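Long-range contacts in TbpB (Actinobacillus pleuropneumoniae, PDB 3HOL), which probably binds host transferrin at the bacterial surface, as the lipoprotein component of the receptor through which the bacterium acquires iron: residues E5-A13 / F501-K509; N440-A451 / V465-F476. All coordinates share one frame; numbering follows the deposited sequence.

Contact 1: E5-A13 / F501-K509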
loop_
_atom_site.group_PDB
_atom_site.type_symbol
_atom_site.label_atom_id
_atom_site.label_comp_id
_atom_site.label_asym_id
_atom_site.label_seq_id
_atom_site.Cartn_x
_atom_site.Cartn_y
_atom_site.Cartn_z
ATOM N N GLU A 5 25.348 -26.984 17.285
ATOM C CA GLU A 5 24.275 -26.626 16.303
ATOM C C GLU A 5 24.856 -25.769 15.155
ATOM O O GLU A 5 24.739 -26.155 13.982
ATOM C CB GLU A 5 23.080 -25.915 16.982
ATOM C CG GLU A 5 22.855 -26.244 18.470
ATOM C CD GLU A 5 22.564 -24.999 19.317
ATOM O OE1 GLU A 5 21.449 -24.876 19.864
ATOM O OE2 GLU A 5 23.453 -24.129 19.436
ATOM N N GLU A 6 25.491 -24.628 15.460
ATOM C CA GLU A 6 25.698 -24.106 16.822
ATOM C C GLU A 6 24.880 -22.825 17.124
ATOM O O GLU A 6 25.067 -22.174 18.171
ATOM C CB GLU A 6 27.190 -23.874 17.066
ATOM C CG GLU A 6 27.880 -23.001 16.022
ATOM C CD GLU A 6 28.842 -22.009 16.655
ATOM O OE1 GLU A 6 29.798 -21.577 15.971
ATOM O OE2 GLU A 6 28.642 -21.657 17.847
ATOM N N TYR A 7 23.973 -22.489 16.205
ATOM C CA TYR A 7 23.128 -21.290 16.292
ATOM C C TYR A 7 21.638 -21.659 16.279
ATOM O O TYR A 7 21.249 -22.704 15.751
ATOM C CB TYR A 7 23.422 -20.357 15.107
ATOM C CG TYR A 7 24.686 -19.528 15.238
ATOM C CD1 TYR A 7 24.751 -18.463 16.143
ATOM C CD2 TYR A 7 25.808 -19.780 14.435
ATOM C CE1 TYR A 7 25.902 -17.666 16.259
ATOM C CE2 TYR A 7 26.977 -18.996 14.554
ATOM C CZ TYR A 7 27.009 -17.938 15.470
ATOM O OH TYR A 7 28.137 -17.150 15.615
ATOM N N LYS A 8 20.808 -20.801 16.864
ATOM C CA LYS A 8 19.356 -20.958 16.778
ATOM C C LYS A 8 18.679 -19.579 16.674
ATOM O O LYS A 8 19.213 -18.571 17.164
ATOM C CB LYS A 8 18.822 -21.743 17.977
ATOM C CG LYS A 8 19.047 -21.049 19.309
ATOM C CD LYS A 8 18.530 -21.883 20.479
ATOM C CE LYS A 8 18.666 -21.105 21.767
ATOM N NZ LYS A 8 18.322 -21.963 22.934
ATOM N N ASP A 9 17.519 -19.544 16.014
ATOM C CA ASP A 9 16.737 -18.311 15.886
ATOM C C ASP A 9 16.632 -17.679 17.250
ATOM O O ASP A 9 16.328 -18.377 18.215
ATOM C CB ASP A 9 15.314 -18.601 15.379
ATOM C CG ASP A 9 15.272 -18.939 13.910
ATOM O OD1 ASP A 9 16.334 -18.909 13.250
ATOM O OD2 ASP A 9 14.171 -19.250 13.420
ATOM N N VAL A 10 16.896 -16.379 17.324
ATOM C CA VAL A 10 16.586 -15.610 18.519
ATOM C C VAL A 10 15.069 -15.654 18.786
ATOM O O VAL A 10 14.261 -15.605 17.861
ATOM C CB VAL A 10 17.079 -14.141 18.403
ATOM C CG1 VAL A 10 16.559 -13.290 19.588
ATOM C CG2 VAL A 10 18.614 -14.073 18.298
ATOM N N GLU A 11 14.696 -15.794 20.055
ATOM C CA GLU A 11 13.297 -15.752 20.461
ATOM C C GLU A 11 12.831 -14.317 20.459
ATOM O O GLU A 11 13.435 -13.452 21.066
ATOM C CB GLU A 11 13.079 -16.379 21.838
ATOM C CG GLU A 11 13.224 -17.890 21.840
ATOM C CD GLU A 11 11.990 -18.631 21.321
ATOM O OE1 GLU A 11 12.047 -19.874 21.346
ATOM O OE2 GLU A 11 10.971 -18.008 20.917
ATOM N N THR A 12 11.754 -14.077 19.741
ATOM C CA THR A 12 11.254 -12.747 19.549
ATOM C C THR A 12 9.747 -12.814 19.726
ATOM O O THR A 12 9.127 -13.773 19.280
ATOM C CB THR A 12 11.615 -12.255 18.138
ATOM O OG1 THR A 12 11.234 -10.885 18.007
ATOM C CG2 THR A 12 10.912 -13.075 17.059
ATOM N N ALA A 13 9.172 -11.822 20.398
ATOM C CA ALA A 13 7.716 -11.660 20.458
ATOM C C ALA A 13 7.067 -11.833 19.070
ATOM O O ALA A 13 7.614 -11.386 18.055
ATOM C CB ALA A 13 7.378 -10.289 21.024
ATOM N N PHE A 501 16.214 -12.934 -0.861
ATOM C CA PHE A 501 16.635 -13.659 0.334
ATOM C C PHE A 501 16.080 -13.069 1.632
ATOM O O PHE A 501 15.719 -11.891 1.696
ATOM C CB PHE A 501 18.186 -13.758 0.395
ATOM C CG PHE A 501 18.892 -12.425 0.480
ATOM C CD1 PHE A 501 19.101 -11.804 1.711
ATOM C CD2 PHE A 501 19.346 -11.792 -0.672
ATOM C CE1 PHE A 501 19.755 -10.573 1.796
ATOM C CE2 PHE A 501 20.023 -10.574 -0.605
ATOM C CZ PHE A 501 20.214 -9.958 0.635
ATOM N N GLY A 502 16.062 -13.888 2.692
ATOM C CA GLY A 502 15.636 -13.433 3.998
ATOM C C GLY A 502 16.359 -14.249 5.066
ATOM O O GLY A 502 16.741 -15.375 4.791
ATOM N N ALA A 503 16.559 -13.665 6.251
ATOM C CA ALA A 503 17.320 -14.308 7.334
ATOM C C ALA A 503 16.900 -13.787 8.706
ATOM O O ALA A 503 16.570 -12.619 8.848
ATOM C CB ALA A 503 18.836 -14.099 7.127
ATOM N N LYS A 504 16.946 -14.669 9.704
ATOM C CA LYS A 504 16.548 -14.346 11.064
ATOM C C LYS A 504 17.814 -14.235 11.917
ATOM O O LYS A 504 18.727 -15.036 11.744
ATOM C CB LYS A 504 15.649 -15.461 11.604
ATOM C CG LYS A 504 15.301 -15.314 13.069
ATOM C CD LYS A 504 14.090 -14.458 13.287
ATOM C CE LYS A 504 13.005 -15.291 13.947
ATOM N NZ LYS A 504 11.967 -14.406 14.521
ATOM N N GLN A 505 17.871 -13.225 12.793
ATOM C CA GLN A 505 18.944 -13.068 13.789
ATOM C C GLN A 505 19.037 -14.355 14.623
ATOM O O GLN A 505 18.032 -15.017 14.889
ATOM C CB GLN A 505 18.685 -11.847 14.690
ATOM C CG GLN A 505 19.932 -11.234 15.363
ATOM C CD GLN A 505 19.581 -10.109 16.352
ATOM O OE1 GLN A 505 19.677 -8.907 16.039
ATOM N NE2 GLN A 505 19.170 -10.497 17.550
ATOM N N GLN A 506 20.261 -14.720 14.976
ATOM C CA GLN A 506 20.547 -15.950 15.712
ATOM C C GLN A 506 21.020 -15.624 17.121
ATOM O O GLN A 506 21.498 -14.515 17.399
ATOM C CB GLN A 506 21.653 -16.746 15.015
ATOM C CG GLN A 506 21.328 -17.222 13.611
ATOM C CD GLN A 506 20.116 -18.137 13.568
ATOM O OE1 GLN A 506 19.050 -17.761 13.078
ATOM N NE2 GLN A 506 20.275 -19.348 14.081
ATOM N N VAL A 507 20.879 -16.605 18.005
ATOM C CA VAL A 507 21.532 -16.564 19.315
ATOM C C VAL A 507 22.325 -17.875 19.462
ATOM O O VAL A 507 21.926 -18.905 18.899
ATOM C CB VAL A 507 20.490 -16.301 20.478
ATOM C CG1 VAL A 507 19.476 -17.447 20.600
ATOM C CG2 VAL A 507 21.178 -16.042 21.814
ATOM N N LYS A 508 23.452 -17.832 20.177
ATOM C CA LYS A 508 24.249 -19.049 20.416
ATOM C C LYS A 508 23.623 -20.047 21.427
ATOM O O LYS A 508 22.498 -19.849 21.907
ATOM C CB LYS A 508 25.735 -18.737 20.712
ATOM C CG LYS A 508 26.050 -17.504 21.578
ATOM C CD LYS A 508 27.578 -17.419 21.790
ATOM C CE LYS A 508 28.070 -16.024 22.215
ATOM N NZ LYS A 508 27.918 -15.753 23.681
ATOM N N LYS A 509 24.367 -21.116 21.731
ATOM C CA LYS A 509 23.926 -22.189 22.643
ATOM C C LYS A 509 22.712 -22.942 22.107
ATOM O O LYS A 509 22.406 -24.053 22.562
ATOM C CB LYS A 509 23.639 -21.657 24.064
ATOM C CG LYS A 509 24.853 -21.624 24.977
ATOM C CD LYS A 509 24.429 -21.532 26.435
ATOM C CE LYS A 509 25.492 -22.154 27.337
ATOM N NZ LYS A 509 25.040 -22.229 28.763
#

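Contact 2: N440-A451 / V465-F476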
loop_
_atom_site.group_PDB
_atom_site.type_symbol
_atom_site.label_atom_id
_atom_site.label_comp_id
_atom_site.label_asym_id
_atom_site.label_seq_id
_atom_site.Cartn_x
_atom_site.Cartn_y
_atom_site.Cartn_z
ATOM N N ASN A 440 17.976 2.017 8.378
ATOM C CA ASN A 440 17.316 0.682 8.435
ATOM C C ASN A 440 17.497 -0.176 7.176
ATOM O O ASN A 440 16.749 -1.134 6.933
ATOM C CB ASN A 440 15.823 0.802 8.750
ATOM C CG ASN A 440 15.055 1.598 7.696
ATOM O OD1 ASN A 440 15.525 1.766 6.591
ATOM N ND2 ASN A 440 13.864 2.115 8.064
ATOM N N GLY A 441 18.503 0.144 6.381
ATOM C CA GLY A 441 18.722 -0.617 5.162
ATOM C C GLY A 441 20.198 -0.816 4.891
ATOM O O GLY A 441 21.036 -0.256 5.601
ATOM N N PHE A 442 20.503 -1.577 3.840
ATOM C CA PHE A 442 21.875 -1.812 3.423
ATOM C C PHE A 442 21.937 -1.928 1.906
ATOM O O PHE A 442 20.945 -2.240 1.272
ATOM C CB PHE A 442 22.453 -3.081 4.064
ATOM C CG PHE A 442 21.738 -4.331 3.671
ATOM C CD1 PHE A 442 22.132 -5.064 2.554
ATOM C CD2 PHE A 442 20.659 -4.792 4.419
ATOM C CE1 PHE A 442 21.455 -6.224 2.196
ATOM C CE2 PHE A 442 19.989 -5.960 4.069
ATOM C CZ PHE A 442 20.374 -6.679 2.947
ATOM N N THR A 443 23.105 -1.649 1.335
ATOM C CA THR A 443 23.315 -1.751 -0.109
ATOM C C THR A 443 24.774 -2.081 -0.319
ATOM O O THR A 443 25.636 -1.710 0.475
ATOM C CB THR A 443 23.067 -0.415 -0.883
ATOM O OG1 THR A 443 23.915 0.613 -0.346
ATOM C CG2 THR A 443 21.640 0.047 -0.784
ATOM N N GLY A 444 25.053 -2.754 -1.412
ATOM C CA GLY A 444 26.388 -3.213 -1.661
ATOM C C GLY A 444 26.384 -4.003 -2.936
ATOM O O GLY A 444 25.652 -3.668 -3.862
ATOM N N LYS A 445 27.184 -5.068 -2.963
ATOM C CA LYS A 445 27.502 -5.789 -4.191
ATOM C C LYS A 445 27.459 -7.293 -3.962
ATOM O O LYS A 445 27.874 -7.786 -2.892
ATOM C CB LYS A 445 28.927 -5.440 -4.657
ATOM C CG LYS A 445 29.166 -3.999 -5.020
ATOM C CD LYS A 445 28.391 -3.623 -6.287
ATOM C CE LYS A 445 28.688 -2.179 -6.705
ATOM N NZ LYS A 445 27.515 -1.707 -7.456
ATOM N N ALA A 446 26.982 -8.017 -4.973
ATOM C CA ALA A 446 27.058 -9.467 -4.971
ATOM C C ALA A 446 28.054 -9.930 -6.035
ATOM O O ALA A 446 28.202 -9.275 -7.082
ATOM C CB ALA A 446 25.719 -10.057 -5.241
ATOM N N LYS A 447 28.738 -11.047 -5.764
ATOM C CA LYS A 447 29.664 -11.638 -6.736
ATOM C C LYS A 447 29.781 -13.141 -6.517
ATOM O O LYS A 447 29.384 -13.677 -5.464
ATOM C CB LYS A 447 31.056 -11.014 -6.593
ATOM C CG LYS A 447 31.650 -11.219 -5.204
ATOM C CD LYS A 447 33.031 -10.635 -5.068
ATOM C CE LYS A 447 34.054 -11.739 -5.278
ATOM N NZ LYS A 447 35.399 -11.240 -4.971
ATOM N N THR A 448 30.336 -13.814 -7.513
ATOM C CA THR A 448 30.711 -15.217 -7.346
ATOM C C THR A 448 32.172 -15.240 -6.956
ATOM O O THR A 448 32.860 -14.192 -6.974
ATOM C CB THR A 448 30.576 -16.011 -8.670
ATOM O OG1 THR A 448 31.418 -15.413 -9.656
ATOM C CG2 THR A 448 29.149 -15.978 -9.185
ATOM N N SER A 449 32.660 -16.421 -6.600
ATOM C CA SER A 449 34.096 -16.668 -6.465
ATOM C C SER A 449 34.832 -16.317 -7.782
ATOM O O SER A 449 34.180 -16.018 -8.841
ATOM C CB SER A 449 34.318 -18.145 -6.121
ATOM O OG SER A 449 33.895 -18.980 -7.200
ATOM N N ASP A 450 36.167 -16.344 -7.749
ATOM C CA ASP A 450 36.899 -16.087 -8.995
ATOM C C ASP A 450 36.560 -17.127 -10.078
ATOM O O ASP A 450 36.307 -16.761 -11.208
ATOM C CB ASP A 450 38.416 -15.947 -8.779
ATOM C CG ASP A 450 39.111 -15.142 -9.921
ATOM O OD1 ASP A 450 39.642 -14.032 -9.651
ATOM O OD2 ASP A 450 39.120 -15.598 -11.092
ATOM N N ALA A 451 36.512 -18.414 -9.729
ATOM C CA ALA A 451 36.162 -19.454 -10.714
ATOM C C ALA A 451 34.669 -19.561 -11.058
ATOM O O ALA A 451 34.308 -20.260 -12.016
ATOM C CB ALA A 451 36.678 -20.826 -10.270
ATOM N N VAL A 465 29.361 -19.941 -14.677
ATOM C CA VAL A 465 28.915 -18.549 -14.618
ATOM C C VAL A 465 29.757 -17.761 -13.612
ATOM O O VAL A 465 30.122 -18.279 -12.546
ATOM C CB VAL A 465 27.419 -18.408 -14.241
ATOM C CG1 VAL A 465 26.569 -19.217 -15.172
ATOM C CG2 VAL A 465 27.165 -18.818 -12.773
ATOM N N LYS A 466 30.044 -16.507 -13.952
ATOM C CA LYS A 466 30.709 -15.574 -13.030
ATOM C C LYS A 466 29.957 -14.248 -12.947
ATOM O O LYS A 466 29.422 -13.765 -13.955
ATOM C CB LYS A 466 32.148 -15.312 -13.463
ATOM C CG LYS A 466 32.955 -16.594 -13.625
ATOM C CD LYS A 466 34.316 -16.334 -14.224
ATOM C CE LYS A 466 34.990 -17.663 -14.573
ATOM N NZ LYS A 466 36.373 -17.481 -15.117
ATOM N N PHE A 467 29.911 -13.670 -11.746
ATOM C CA PHE A 467 29.324 -12.356 -11.548
ATOM C C PHE A 467 30.247 -11.499 -10.688
ATOM O O PHE A 467 30.840 -11.992 -9.715
ATOM C CB PHE A 467 27.939 -12.485 -10.877
ATOM C CG PHE A 467 26.894 -13.105 -11.760
ATOM C CD1 PHE A 467 26.206 -12.324 -12.708
ATOM C CD2 PHE A 467 26.601 -14.471 -11.671
ATOM C CE1 PHE A 467 25.240 -12.910 -13.554
ATOM C CE2 PHE A 467 25.626 -15.065 -12.501
ATOM C CZ PHE A 467 24.945 -14.274 -13.449
ATOM N N ASN A 468 30.397 -10.234 -11.076
ATOM C CA ASN A 468 31.021 -9.226 -10.220
ATOM C C ASN A 468 30.231 -7.919 -10.166
ATOM O O ASN A 468 29.561 -7.569 -11.145
ATOM C CB ASN A 468 32.439 -8.917 -10.701
ATOM C CG ASN A 468 33.353 -10.067 -10.518
ATOM O OD1 ASN A 468 34.061 -10.163 -9.498
ATOM N ND2 ASN A 468 33.317 -11.005 -11.478
ATOM N N ASP A 469 30.322 -7.207 -9.039
ATOM C CA ASP A 469 29.757 -5.852 -8.909
ATOM C C ASP A 469 28.234 -5.768 -9.219
ATOM O O ASP A 469 27.735 -4.733 -9.723
ATOM C CB ASP A 469 30.575 -4.829 -9.755
ATOM C CG ASP A 469 31.580 -3.982 -8.913
ATOM O OD1 ASP A 469 31.611 -4.089 -7.662
ATOM O OD2 ASP A 469 32.333 -3.161 -9.511
ATOM N N VAL A 470 27.498 -6.845 -8.916
ATOM C CA VAL A 470 26.021 -6.853 -9.024
ATOM C C VAL A 470 25.414 -6.132 -7.833
ATOM O O VAL A 470 25.699 -6.469 -6.689
ATOM C CB VAL A 470 25.471 -8.276 -9.109
ATOM C CG1 VAL A 470 23.948 -8.292 -9.200
ATOM C CG2 VAL A 470 26.089 -8.968 -10.322
ATOM N N ALA A 471 24.582 -5.129 -8.113
ATOM C CA ALA A 471 23.983 -4.318 -7.060
ATOM C C ALA A 471 23.099 -5.203 -6.180
ATOM O O ALA A 471 22.317 -6.011 -6.671
ATOM C CB ALA A 471 23.182 -3.149 -7.654
ATOM N N VAL A 472 23.275 -5.063 -4.870
ATOM C CA VAL A 472 22.403 -5.733 -3.921
ATOM C C VAL A 472 21.872 -4.653 -3.033
ATOM O O VAL A 472 22.622 -3.769 -2.623
ATOM C CB VAL A 472 23.167 -6.732 -2.993
ATOM C CG1 VAL A 472 22.163 -7.538 -2.120
ATOM C CG2 VAL A 472 24.004 -7.656 -3.796
ATOM N N SER A 473 20.597 -4.735 -2.689
ATOM C CA SER A 473 20.064 -3.813 -1.694
ATOM C C SER A 473 18.978 -4.516 -0.870
ATOM O O SER A 473 18.380 -5.491 -1.330
ATOM C CB SER A 473 19.544 -2.559 -2.367
ATOM O OG SER A 473 18.374 -2.879 -3.079
ATOM N N GLY A 474 18.749 -4.030 0.350
ATOM C CA GLY A 474 17.787 -4.662 1.237
ATOM C C GLY A 474 17.608 -3.891 2.524
ATOM O O GLY A 474 18.006 -2.731 2.634
ATOM N N GLY A 475 16.951 -4.516 3.487
ATOM C CA GLY A 475 16.672 -3.836 4.712
ATOM C C GLY A 475 16.583 -4.720 5.933
ATOM O O GLY A 475 16.608 -5.952 5.844
ATOM N N PHE A 476 16.416 -4.038 7.060
ATOM C CA PHE A 476 16.128 -4.645 8.337
ATOM C C PHE A 476 14.653 -4.448 8.645
ATOM O O PHE A 476 14.142 -3.355 8.433
ATOM C CB PHE A 476 17.023 -3.999 9.388
ATOM C CG PHE A 476 18.487 -4.363 9.198
ATOM C CD1 PHE A 476 18.985 -5.577 9.692
ATOM C CD2 PHE A 476 19.334 -3.534 8.460
ATOM C CE1 PHE A 476 20.345 -5.936 9.455
ATOM C CE2 PHE A 476 20.680 -3.867 8.253
ATOM C CZ PHE A 476 21.180 -5.074 8.739
HETATM O O HOH W 1 34.152 -13.279 -8.874
HETATM O O HOH W 2 34.350 -14.258 -11.308
#

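Contact 1: E5-A13 / F501-K509
K8 and V507 lie side by side on one face of a short antiparallel pairing, their side chains pointing the same way, with K8 CG 3.9 Å from V507 CG1. The first torsion of V507 (chi1 64°) wedges CG1 between its own backbone N and carbonyl carbon, where it also rests against K8 O. The same two residues bond twice through their backbones: K8 N donates to V507 O at 3.0 Å, and V507 N returns the bond to K8 O at 2.7 Å. Two residues on, V10 N reaches Q505 O at 3.0 Å in a nearly straight bond (176°), and V10 CG2 leans against V507 CB at 3.6 Å. The strand receiving this edge is the last one of the C-lobe beta barrel: up to K504 its backbone is bonded to barrel strands 375-387 and 483-492, whereas around Q506 and V507 it takes the N-terminal strand 7-9 as partner. Y7 turns to the face away from K8. Its ring receives V507 O at the edge, near the ring plane, while CD1 meets Q506 CB obliquely at 3.7 Å. Nearer the barrel along the strand, D9 and K504 cross at about a right angle, D9 CG lying 3.7 Å from K504 CG. The lysine passes the carboxylate with its chain rather than its charge: D9 OD2 and K504 NZ stay 5.4 Å apart, and D9 OD2 is hydrogen-bonded to N335 ND2 instead. Bends at chi2 (87°) and chi3 carry the K504 chain onward, so that its amino end arrives beside the methyl CG2 of T12.

Contact 2: N440-A451 / V465-F476
F442 lays its ring over the backbone of G474, whose CA sits 4.0 Å from the ring centroid and 22° off the normal, a CH-pi contact. The ring leans across to the partner strand because CG stands between its own backbone N and carbonyl carbon (chi1 63°). One edge of F442 then points at the face of F476 in an offset edge-to-face pair, centroids 5.8 Å apart. Further along the same face, A446 CB presses on V472 CG2 at a tight 3.3 Å. This is an antiparallel pair of C-lobe barrel strands, with reciprocal backbone bonds at F442-G474, G444-V472 and A446-V470; F442 and V472 both pack on F501 of strand 495-508, while T443, K445, A471 and S473 occupy the other face. There, the K445 chain crosses D469 obliquely, CD 3.5 Å from OD1, though K445 NZ remains 4.7 Å from D469 OD1. Further along, T448 N donates to F467 O at 2.9 Å. The T448 hydroxyl works both ways, OG1 accepting from F467 N at 3.1 Å and donating to S449 O at 2.9 Å, while its methyl CG2 meets the F467 ring at the edge.

Overall arrangement
Both contacts belong to the same antiparallel sheet, the C-lobe beta barrel, with centres about 23 Å apart. Along the chain, segments 440-451 and 465-476 of contact 2 fall between the two halves of contact 1, which brings together the N- and C-terminal ends of the model. Contact 2 is local, joining neighbouring strands of the barrel wall; contact 1 spans almost the whole sequence and adds strand 7-9 to the end of strand 495-508. That last strand connects them: F501 CE2 packs 4.0 Å from V472 CG1, while the strand's C-terminal end pairs with the N-terminal segment, tying the start of the chain to the second lobe.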